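Local coordinates for protein putative ring-cleaving dioxygenase MhqO (Bacillus subtilis subsp. subtilis, PDB 3OAJ) that probably cleaves aromatic rings as an iron(II)-dependent extradiol-type dioxygenase that may help to break down aromatic compounds, at residues 11-16 with 63-68; 123-128 with 214-219; 21-26 with 47-52. All blocks are in the same frame, centred on the assembly; numbering follows the deposited sequence.

Interaction 1 of 3, residues 11-16 with 63-68; sequences HITAIV and TFFPWA. With ZN (zinc ion), chain C; SO4 (sulfate ion), chain D.
Thr13 and Thr63 stand side by side on paired parallel strands of the first vicinal oxygen chelate (VOC) unit, their hydroxyls turned to the metal-binding concave face of the sheet. Thr13 OG1 lies 2.7 Å from Thr63 OG1, and it also donates a hydrogen bond to sulfate O3, which chelates the zinc ion together with O4. With OG1 anti to its carbonyl carbon, Thr13 directs the hydroxyl at the sulfate and leaves CG2 to meet Phe65, 3.5 Å from CE2 on an oblique path. Thr63 OG1 is further bonded to His48 NE2, so a polar chain runs from the sulfate into the neighbouring strand.

At the start of the pairing, His11 binds zinc through NE2 at 2.1 Å, and the ring is approached obliquely by the methyl CG2 of Thr63. His11 chi1 of 63° sets CG between the backbone N and the carbonyl carbon, which brings NE2 to the zinc. Glu266 and His218 supply the other protein ligands.

Farther along this face, the Ile15 side chain slants against the Trp67 indole: CG2 meets the pyrrole part at NE1 and CE2, and CD1 meets the benzo carbons CZ2 and CH2, 3.4 Å from CZ2. The reverse face is apolar: Val16 places CG1 3.6 Å from Phe64 CD1 and CG2 against Pro66, while Ala14 CB touches the same Phe64 ring.

Five backbone N-H...O bonds knit the strands, whose directions differ by 23°. Val16 N and Trp67 N approach their acceptors from above the carbonyl plane; Trp67 N, beyond the strand end, reaches Val16 O with an N-H...O angle of 150°.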
loop_
_atom_site.group_PDB
_atom_site.type_symbol
_atom_site.label_atom_id
_atom_site.label_comp_id
_atom_site.label_asym_id
_atom_site.label_seq_id
_atom_site.Cartn_x
_atom_site.Cartn_y
_atom_site.Cartn_z
ATOM N N HIS A 11 -1.948 1.811 4.568
ATOM C CA HIS A 11 -1.019 0.963 3.816
ATOM C C HIS A 11 -1.815 0.173 2.789
ATOM O O HIS A 11 -3.043 0.152 2.829
ATOM C CB HIS A 11 -0.242 -0.004 4.735
ATOM C CG HIS A 11 -1.098 -0.997 5.459
ATOM N ND1 HIS A 11 -1.669 -0.732 6.688
ATOM C CD2 HIS A 11 -1.444 -2.272 5.148
ATOM C CE1 HIS A 11 -2.327 -1.802 7.103
ATOM N NE2 HIS A 11 -2.216 -2.748 6.186
ATOM N N ILE A 12 -1.097 -0.432 1.849
ATOM C CA ILE A 12 -1.654 -1.368 0.901
ATOM C C ILE A 12 -0.825 -2.641 1.003
ATOM O O ILE A 12 0.388 -2.612 1.175
ATOM C CB ILE A 12 -1.568 -0.760 -0.536
ATOM C CG1 ILE A 12 -2.575 0.385 -0.682
ATOM C CG2 ILE A 12 -1.799 -1.806 -1.616
ATOM C CD1 ILE A 12 -2.319 1.306 -1.869
ATOM N N THR A 13 -1.495 -3.777 0.851
ATOM C CA THR A 13 -0.858 -5.068 1.033
ATOM C C THR A 13 -1.079 -5.937 -0.195
ATOM O O THR A 13 -2.200 -6.067 -0.694
ATOM C CB THR A 13 -1.378 -5.759 2.305
ATOM O OG1 THR A 13 -0.986 -4.966 3.423
ATOM C CG2 THR A 13 -0.857 -7.221 2.445
ATOM N N ALA A 14 0.025 -6.505 -0.672
ATOM C CA ALA A 14 0.013 -7.317 -1.882
ATOM C C ALA A 14 0.733 -8.646 -1.713
ATOM O O ALA A 14 1.664 -8.763 -0.927
ATOM C CB ALA A 14 0.651 -6.543 -3.024
ATOM N N ILE A 15 0.282 -9.644 -2.469
ATOM C CA ILE A 15 0.977 -10.922 -2.546
ATOM C C ILE A 15 1.892 -10.839 -3.761
ATOM O O ILE A 15 1.460 -10.432 -4.841
ATOM C CB ILE A 15 -0.004 -12.115 -2.664
ATOM C CG1 ILE A 15 -0.885 -12.193 -1.408
ATOM C CG2 ILE A 15 0.774 -13.399 -2.846
ATOM C CD1 ILE A 15 -1.937 -13.315 -1.421
ATOM N N VAL A 16 3.166 -11.176 -3.563
ATOM C CA VAL A 16 4.165 -11.116 -4.644
ATOM C C VAL A 16 5.050 -12.363 -4.652
ATOM O O VAL A 16 4.746 -13.341 -3.979
ATOM C CB VAL A 16 5.022 -9.818 -4.559
ATOM C CG1 VAL A 16 4.153 -8.570 -4.809
ATOM C CG2 VAL A 16 5.778 -9.741 -3.224
ATOM N N THR A 63 3.152 -3.051 1.675
ATOM C CA THR A 63 3.475 -4.278 2.392
ATOM C C THR A 63 3.272 -5.502 1.512
ATOM O O THR A 63 2.418 -5.505 0.621
ATOM C CB THR A 63 2.673 -4.433 3.734
ATOM O OG1 THR A 63 1.679 -5.453 3.601
ATOM C CG2 THR A 63 2.020 -3.147 4.180
ATOM N N PHE A 64 4.068 -6.542 1.777
ATOM C CA PHE A 64 4.115 -7.700 0.879
ATOM C C PHE A 64 4.164 -9.014 1.616
ATOM O O PHE A 64 4.852 -9.146 2.635
ATOM C CB PHE A 64 5.373 -7.614 0.004
ATOM C CG PHE A 64 5.411 -6.410 -0.863
ATOM C CD1 PHE A 64 4.607 -6.324 -2.008
ATOM C CD2 PHE A 64 6.221 -5.319 -0.503
ATOM C CE1 PHE A 64 4.639 -5.175 -2.804
ATOM C CE2 PHE A 64 6.268 -4.177 -1.286
ATOM C CZ PHE A 64 5.466 -4.106 -2.443
ATOM N N PHE A 65 3.432 -9.983 1.077
ATOM C CA PHE A 65 3.632 -11.392 1.403
ATOM C C PHE A 65 4.396 -12.025 0.227
ATOM O O PHE A 65 3.782 -12.380 -0.784
ATOM C CB PHE A 65 2.286 -12.083 1.632
ATOM C CG PHE A 65 1.484 -11.497 2.759
ATOM C CD1 PHE A 65 2.000 -11.438 4.053
ATOM C CD2 PHE A 65 0.194 -11.026 2.532
ATOM C CE1 PHE A 65 1.240 -10.880 5.103
ATOM C CE2 PHE A 65 -0.566 -10.494 3.565
ATOM C CZ PHE A 65 -0.050 -10.417 4.843
ATOM N N PRO A 66 5.735 -12.113 0.331
ATOM C CA PRO A 66 6.491 -12.665 -0.784
ATOM C C PRO A 66 6.552 -14.188 -0.714
ATOM O O PRO A 66 7.215 -14.754 0.164
ATOM C CB PRO A 66 7.889 -12.040 -0.621
ATOM C CG PRO A 66 7.963 -11.532 0.773
ATOM C CD PRO A 66 6.605 -11.556 1.385
ATOM N N TRP A 67 5.855 -14.859 -1.618
ATOM C CA TRP A 67 6.076 -16.297 -1.737
ATOM C C TRP A 67 6.503 -16.746 -3.136
ATOM O O TRP A 67 5.713 -16.740 -4.084
ATOM C CB TRP A 67 4.948 -17.141 -1.126
ATOM C CG TRP A 67 3.523 -16.800 -1.492
ATOM C CD1 TRP A 67 2.971 -16.779 -2.746
ATOM C CD2 TRP A 67 2.451 -16.519 -0.579
ATOM N NE1 TRP A 67 1.630 -16.474 -2.669
ATOM C CE2 TRP A 67 1.285 -16.311 -1.352
ATOM C CE3 TRP A 67 2.365 -16.410 0.817
ATOM C CZ2 TRP A 67 0.045 -15.996 -0.772
ATOM C CZ3 TRP A 67 1.129 -16.092 1.393
ATOM C CH2 TRP A 67 -0.012 -15.889 0.594
ATOM N N ALA A 68 7.781 -17.110 -3.232
ATOM C CA ALA A 68 8.423 -17.486 -4.488
ATOM C C ALA A 68 7.737 -18.687 -5.125
ATOM O O ALA A 68 7.311 -19.614 -4.429
ATOM C CB ALA A 68 9.907 -17.773 -4.257
HETATM ZN ZN ZN C . -3.474 -4.427 6.188
HETATM S S SO4 D . -2.196 -6.323 7.165
HETATM O O1 SO4 D . -3.267 -7.299 6.976
HETATM O O2 SO4 D . -1.039 -6.880 7.839
HETATM O O3 SO4 D . -1.778 -5.727 5.895
HETATM O O4 SO4 D . -2.721 -5.284 8.055
#

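Interaction 2 of 3, residues 123-128 with 214-219; sequences HGLHLE and GTVHHI. With ZN (zinc ion), chain C.
Leu125 pushes one methyl, CD2, against the backbone where residues 214-219 enter their strand, and this is the compact part of the contact between the two VOC units. CD2 rests 3.5 Å from both Gly214 C and Thr215 C, and reaches Val216 CG2 at 4.1 Å. The branch meets peptide more than side chain. Leu125 CG lies anti to its own carbonyl carbon (chi1 -63°), which sends the isobutyl group toward residues 214-216; Ala14 and Tyr26 also line it.

Beside this methyl the two backbones come together at glycines. Gly214 has no side chain, and the carbonyl oxygen of His123 comes within 3.2 Å of Gly214 CA. Gly124 and Gly214 both have positive phi.

The other side is looser and wet. The carbonyl oxygens of Gly124 and Gly214 do not pair directly; a water lies 2.8 Å from Gly214 O, to which it probably donates, and its link to Gly124 O is weak at best. His123 turns its ring away, with NE2 bonded to Glu21 of the helix 19-29.

Beyond the contact the second strand bends through a classic beta bulge, His217 and His218 both facing Thr13, and His218 NE2 binds the zinc ion at 2.3 Å.

With no direct hydrogen bond joining the segments, the chemistry implies that they meet mainly through van der Waals contact with the leucine methyl, with at most a weak water bridge, rather than by strand pairing.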
loop_
_atom_site.group_PDB
_atom_site.type_symbol
_atom_site.label_atom_id
_atom_site.label_comp_id
_atom_site.label_asym_id
_atom_site.label_seq_id
_atom_site.Cartn_x
_atom_site.Cartn_y
_atom_site.Cartn_z
ATOM N N HIS A 123 6.544 -8.510 -10.351
ATOM C CA HIS A 123 5.584 -9.585 -10.154
ATOM C C HIS A 123 4.196 -9.258 -10.714
ATOM O O HIS A 123 3.246 -10.000 -10.504
ATOM C CB HIS A 123 5.580 -9.986 -8.676
ATOM C CG HIS A 123 6.940 -10.381 -8.178
ATOM N ND1 HIS A 123 7.511 -9.848 -7.043
ATOM C CD2 HIS A 123 7.858 -11.229 -8.699
ATOM C CE1 HIS A 123 8.714 -10.371 -6.873
ATOM N NE2 HIS A 123 8.944 -11.220 -7.860
ATOM N N GLY A 124 4.112 -8.157 -11.463
ATOM C CA GLY A 124 2.905 -7.800 -12.197
ATOM C C GLY A 124 1.996 -6.757 -11.574
ATOM O O GLY A 124 0.976 -6.414 -12.170
ATOM N N LEU A 125 2.322 -6.234 -10.390
ATOM C CA LEU A 125 1.448 -5.194 -9.833
ATOM C C LEU A 125 1.530 -3.936 -10.690
ATOM O O LEU A 125 2.610 -3.599 -11.184
ATOM C CB LEU A 125 1.853 -4.856 -8.401
ATOM C CG LEU A 125 1.755 -5.947 -7.327
ATOM C CD1 LEU A 125 2.401 -5.501 -6.003
ATOM C CD2 LEU A 125 0.296 -6.336 -7.123
ATOM N N HIS A 126 0.396 -3.252 -10.860
ATOM C CA HIS A 126 0.382 -1.993 -11.610
ATOM C C HIS A 126 0.694 -0.813 -10.705
ATOM O O HIS A 126 0.008 -0.607 -9.680
ATOM C CB HIS A 126 -0.980 -1.707 -12.261
ATOM C CG HIS A 126 -1.476 -2.761 -13.210
ATOM N ND1 HIS A 126 -0.657 -3.416 -14.108
ATOM C CD2 HIS A 126 -2.732 -3.213 -13.446
ATOM C CE1 HIS A 126 -1.384 -4.247 -14.837
ATOM N NE2 HIS A 126 -2.647 -4.139 -14.458
ATOM N N LEU A 127 1.700 -0.026 -11.086
ATOM C CA LEU A 127 2.133 1.133 -10.313
ATOM C C LEU A 127 2.084 2.378 -11.187
ATOM O O LEU A 127 2.125 2.286 -12.429
ATOM C CB LEU A 127 3.573 0.925 -9.826
ATOM C CG LEU A 127 3.840 0.021 -8.615
ATOM C CD1 LEU A 127 3.405 -1.420 -8.829
ATOM C CD2 LEU A 127 5.327 0.108 -8.230
ATOM N N GLU A 128 2.066 3.544 -10.550
ATOM C CA GLU A 128 2.203 4.785 -11.295
ATOM C C GLU A 128 2.885 5.812 -10.421
ATOM O O GLU A 128 2.826 5.717 -9.187
ATOM C CB GLU A 128 0.853 5.302 -11.826
ATOM C CG GLU A 128 -0.125 5.665 -10.734
ATOM C CD GLU A 128 -1.506 6.089 -11.202
ATOM O OE1 GLU A 128 -1.890 5.903 -12.391
ATOM O OE2 GLU A 128 -2.236 6.596 -10.321
ATOM N N GLY A 214 0.884 -11.166 -7.561
ATOM C CA GLY A 214 0.725 -10.141 -8.571
ATOM C C GLY A 214 -0.614 -9.431 -8.498
ATOM O O GLY A 214 -1.050 -8.835 -9.465
ATOM N N THR A 215 -1.271 -9.508 -7.347
ATOM C CA THR A 215 -2.491 -8.740 -7.112
ATOM C C THR A 215 -2.420 -8.065 -5.754
ATOM O O THR A 215 -1.714 -8.530 -4.853
ATOM C CB THR A 215 -3.793 -9.588 -7.210
ATOM O OG1 THR A 215 -3.885 -10.504 -6.109
ATOM C CG2 THR A 215 -3.881 -10.334 -8.549
ATOM N N VAL A 216 -3.141 -6.953 -5.620
ATOM C CA VAL A 216 -3.272 -6.286 -4.330
ATOM C C VAL A 216 -4.307 -7.042 -3.508
ATOM O O VAL A 216 -5.418 -7.285 -3.980
ATOM C CB VAL A 216 -3.687 -4.813 -4.491
ATOM C CG1 VAL A 216 -3.931 -4.179 -3.124
ATOM C CG2 VAL A 216 -2.611 -4.060 -5.282
ATOM N N HIS A 217 -3.939 -7.388 -2.275
ATOM C CA HIS A 217 -4.802 -8.177 -1.381
ATOM C C HIS A 217 -5.861 -7.303 -0.709
ATOM O O HIS A 217 -7.035 -7.673 -0.629
ATOM C CB HIS A 217 -3.966 -8.904 -0.320
ATOM C CG HIS A 217 -4.775 -9.813 0.553
ATOM N ND1 HIS A 217 -4.928 -11.157 0.290
ATOM C CD2 HIS A 217 -5.500 -9.565 1.671
ATOM C CE1 HIS A 217 -5.701 -11.701 1.215
ATOM N NE2 HIS A 217 -6.065 -10.756 2.062
ATOM N N HIS A 218 -5.433 -6.141 -0.205
ATOM C CA HIS A 218 -6.363 -5.208 0.421
ATOM C C HIS A 218 -5.781 -3.815 0.554
ATOM O O HIS A 218 -4.561 -3.611 0.385
ATOM C CB HIS A 218 -6.834 -5.737 1.782
ATOM C CG HIS A 218 -5.746 -5.872 2.808
ATOM N ND1 HIS A 218 -5.060 -7.055 3.001
ATOM C CD2 HIS A 218 -5.264 -5.005 3.730
ATOM C CE1 HIS A 218 -4.203 -6.909 3.996
ATOM N NE2 HIS A 218 -4.293 -5.671 4.446
ATOM N N ILE A 219 -6.664 -2.857 0.840
ATOM C CA ILE A 219 -6.259 -1.490 1.081
ATOM C C ILE A 219 -6.712 -1.050 2.469
ATOM O O ILE A 219 -7.872 -1.239 2.833
ATOM C CB ILE A 219 -6.778 -0.550 -0.059
ATOM C CG1 ILE A 219 -6.346 0.907 0.187
ATOM C CG2 ILE A 219 -8.301 -0.666 -0.265
ATOM C CD1 ILE A 219 -6.342 1.779 -1.079
HETATM ZN ZN ZN C . -3.474 -4.427 6.188
HETATM O O HOH W 1 -0.591 -9.522 -12.107
#

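Interaction 3 of 3, residues 21-26 with 47-52; sequences ENTDFY and YHLYFG
Segment 21-26 of helix 19-29 runs almost parallel to the strand 47-52, 6° between their directions, with the axes 10.6 Å apart, so that the gap is bridged mainly by side chains. Phe51 does most of this work. Its ring projects from the strand toward the helix, and Tyr26 CB sits squarely over one face, 4.0 Å from the ring centroid and 8° off the normal, a CH-pi contact. Only the beta carbon of Tyr26 takes part: its phenol is carried away from the strand, OH bonding to Asp121, with Phe64 against the ring.

The rim of the same phenyl ring meets the preceding helical turn. Thr23 OG1 lies in the ring plane, 3.7 Å from Phe51 CZ, while its hydrogen bond goes back along the helix to Pro19 O. Asn22 OD1 comes obliquely to CE2 at 3.5 Å, its amide plane turned 81° from the ring.

Leu49, two residues earlier on the same face of the strand, packs next to Phe51. Its terminal methyl CD1 is 3.7 Å from Asn22 OD1 and 3.9 Å from Thr23 OG1, passing Asn22 in the opposite direction and crossing Thr23 at about a right angle. Asn22 CG lies anti to the backbone N, turning OD1 toward Phe51 CE2 and Leu49 CD1. There OD1 is buried with no hydrogen-bond partner in the model, which probably costs some stability.

Phe51 also touches Leu34 and Leu49 touches Gln37 on the adjoining strand 33-39. A helix packed along the outer face of a curved mixed sheet in this way is typical of the beta-alpha-beta-beta-beta module from which VOC folds are built.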
loop_
_atom_site.group_PDB
_atom_site.type_symbol
_atom_site.label_atom_id
_atom_site.label_comp_id
_atom_site.label_asym_id
_atom_site.label_seq_id
_atom_site.Cartn_x
_atom_site.Cartn_y
_atom_site.Cartn_z
ATOM N N GLU A 21 13.736 -10.436 -5.087
ATOM C CA GLU A 21 13.235 -9.709 -6.257
ATOM C C GLU A 21 12.348 -8.531 -5.843
ATOM O O GLU A 21 12.494 -7.409 -6.349
ATOM C CB GLU A 21 12.462 -10.665 -7.168
ATOM C CG GLU A 21 13.324 -11.736 -7.796
ATOM C CD GLU A 21 12.518 -12.761 -8.581
ATOM O OE1 GLU A 21 11.297 -12.549 -8.796
ATOM O OE2 GLU A 21 13.128 -13.778 -8.996
ATOM N N ASN A 22 11.451 -8.789 -4.897
ATOM C CA ASN A 22 10.594 -7.752 -4.326
ATOM C C ASN A 22 11.440 -6.620 -3.747
ATOM O O ASN A 22 11.245 -5.450 -4.075
ATOM C CB ASN A 22 9.714 -8.407 -3.253
ATOM C CG ASN A 22 8.824 -7.421 -2.514
ATOM O OD1 ASN A 22 8.906 -7.310 -1.294
ATOM N ND2 ASN A 22 7.951 -6.742 -3.233
ATOM N N THR A 23 12.425 -6.971 -2.929
ATOM C CA THR A 23 13.256 -5.966 -2.286
ATOM C C THR A 23 14.115 -5.192 -3.290
ATOM O O THR A 23 14.275 -3.964 -3.164
ATOM C CB THR A 23 14.134 -6.625 -1.176
ATOM O OG1 THR A 23 13.272 -7.226 -0.203
ATOM C CG2 THR A 23 15.052 -5.611 -0.506
ATOM N N ASP A 24 14.705 -5.902 -4.256
ATOM C CA ASP A 24 15.506 -5.225 -5.277
ATOM C C ASP A 24 14.667 -4.187 -6.013
ATOM O O ASP A 24 15.195 -3.146 -6.402
ATOM C CB ASP A 24 16.102 -6.225 -6.271
ATOM C CG ASP A 24 17.271 -7.014 -5.702
ATOM O OD1 ASP A 24 17.831 -6.630 -4.649
ATOM O OD2 ASP A 24 17.621 -8.024 -6.339
ATOM N N PHE A 25 13.368 -4.432 -6.178
ATOM C CA PHE A 25 12.547 -3.427 -6.835
ATOM C C PHE A 25 12.180 -2.262 -5.899
ATOM O O PHE A 25 12.468 -1.091 -6.202
ATOM C CB PHE A 25 11.288 -4.029 -7.461
ATOM C CG PHE A 25 10.615 -3.093 -8.433
ATOM C CD1 PHE A 25 11.125 -2.932 -9.718
ATOM C CD2 PHE A 25 9.473 -2.367 -8.064
ATOM C CE1 PHE A 25 10.535 -2.063 -10.606
ATOM C CE2 PHE A 25 8.873 -1.491 -8.968
ATOM C CZ PHE A 25 9.397 -1.354 -10.236
ATOM N N TYR A 26 11.572 -2.581 -4.755
ATOM C CA TYR A 26 11.034 -1.542 -3.873
ATOM C C TYR A 26 12.101 -0.731 -3.154
ATOM O O TYR A 26 11.963 0.488 -3.044
ATOM C CB TYR A 26 9.918 -2.095 -2.956
ATOM C CG TYR A 26 8.684 -2.360 -3.789
ATOM C CD1 TYR A 26 7.713 -1.367 -3.972
ATOM C CD2 TYR A 26 8.498 -3.589 -4.434
ATOM C CE1 TYR A 26 6.627 -1.568 -4.769
ATOM C CE2 TYR A 26 7.397 -3.804 -5.249
ATOM C CZ TYR A 26 6.456 -2.788 -5.399
ATOM O OH TYR A 26 5.354 -2.979 -6.179
ATOM N N TYR A 47 7.238 -14.499 4.989
ATOM C CA TYR A 47 7.583 -13.123 5.328
ATOM C C TYR A 47 6.380 -12.206 5.213
ATOM O O TYR A 47 5.500 -12.405 4.384
ATOM C CB TYR A 47 8.611 -12.566 4.350
ATOM C CG TYR A 47 10.054 -12.937 4.594
ATOM C CD1 TYR A 47 10.731 -12.500 5.735
ATOM C CD2 TYR A 47 10.764 -13.668 3.641
ATOM C CE1 TYR A 47 12.080 -12.815 5.934
ATOM C CE2 TYR A 47 12.103 -13.993 3.827
ATOM C CZ TYR A 47 12.757 -13.553 4.967
ATOM O OH TYR A 47 14.081 -13.870 5.167
ATOM N N HIS A 48 6.406 -11.162 6.022
ATOM C CA HIS A 48 5.611 -9.987 5.772
ATOM C C HIS A 48 6.590 -8.833 5.822
ATOM O O HIS A 48 7.158 -8.565 6.877
ATOM C CB HIS A 48 4.527 -9.813 6.842
ATOM C CG HIS A 48 3.491 -8.786 6.491
ATOM N ND1 HIS A 48 2.513 -8.381 7.375
ATOM C CD2 HIS A 48 3.304 -8.057 5.363
ATOM C CE1 HIS A 48 1.747 -7.473 6.791
ATOM N NE2 HIS A 48 2.203 -7.262 5.571
ATOM N N LEU A 49 6.782 -8.169 4.677
ATOM C CA LEU A 49 7.739 -7.066 4.554
ATOM C C LEU A 49 6.982 -5.754 4.419
ATOM O O LEU A 49 6.011 -5.657 3.667
ATOM C CB LEU A 49 8.646 -7.254 3.330
ATOM C CG LEU A 49 9.395 -8.586 3.221
ATOM C CD1 LEU A 49 10.275 -8.536 1.971
ATOM C CD2 LEU A 49 10.225 -8.866 4.476
ATOM N N TYR A 50 7.451 -4.736 5.134
ATOM C CA TYR A 50 6.863 -3.396 5.069
ATOM C C TYR A 50 7.917 -2.412 4.577
ATOM O O TYR A 50 9.018 -2.311 5.147
ATOM C CB TYR A 50 6.404 -2.944 6.452
ATOM C CG TYR A 50 5.269 -3.699 7.107
ATOM C CD1 TYR A 50 5.504 -4.846 7.866
ATOM C CD2 TYR A 50 3.972 -3.200 7.065
ATOM C CE1 TYR A 50 4.467 -5.502 8.537
ATOM C CE2 TYR A 50 2.923 -3.844 7.719
ATOM C CZ TYR A 50 3.176 -5.002 8.445
ATOM O OH TYR A 50 2.144 -5.621 9.113
ATOM N N PHE A 51 7.577 -1.705 3.504
ATOM C CA PHE A 51 8.426 -0.643 2.953
ATOM C C PHE A 51 7.704 0.688 3.093
ATOM O O PHE A 51 6.467 0.750 3.050
ATOM C CB PHE A 51 8.710 -0.878 1.459
ATOM C CG PHE A 51 9.516 -2.125 1.162
ATOM C CD1 PHE A 51 10.898 -2.057 1.000
ATOM C CD2 PHE A 51 8.889 -3.367 1.010
ATOM C CE1 PHE A 51 11.643 -3.195 0.712
ATOM C CE2 PHE A 51 9.638 -4.524 0.735
ATOM C CZ PHE A 51 11.011 -4.432 0.577
ATOM N N GLY A 52 8.462 1.765 3.242
ATOM C CA GLY A 52 7.843 3.078 3.298
ATOM C C GLY A 52 8.873 4.182 3.188
ATOM O O GLY A 52 9.991 3.958 2.690
#

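Strand 9-16 is central to the set: in interaction 1 it pairs with strand 61-66 and on its other edge with strand 215-223 of interaction 2, where His217 N hydrogen-bonds to Thr13 O at 2.7 Å and Gly214 N to Ile15 O at 2.9 Å. His11 and His218 thereby come from adjacent strands to the one zinc ion, Glu266 being the third protein ligand, with the sulfate oxygens besides. Interaction 3 is nested within the loop closed by interaction 1, joined to it by Phe64 N to Leu49 O, 2.9 Å. Interactions 2 and 3, with centres 13 Å apart, meet at His123 NE2 and Glu21 OE1, 2.9 Å; Leu49 lies about 13 Å, side chain to ion, from the zinc.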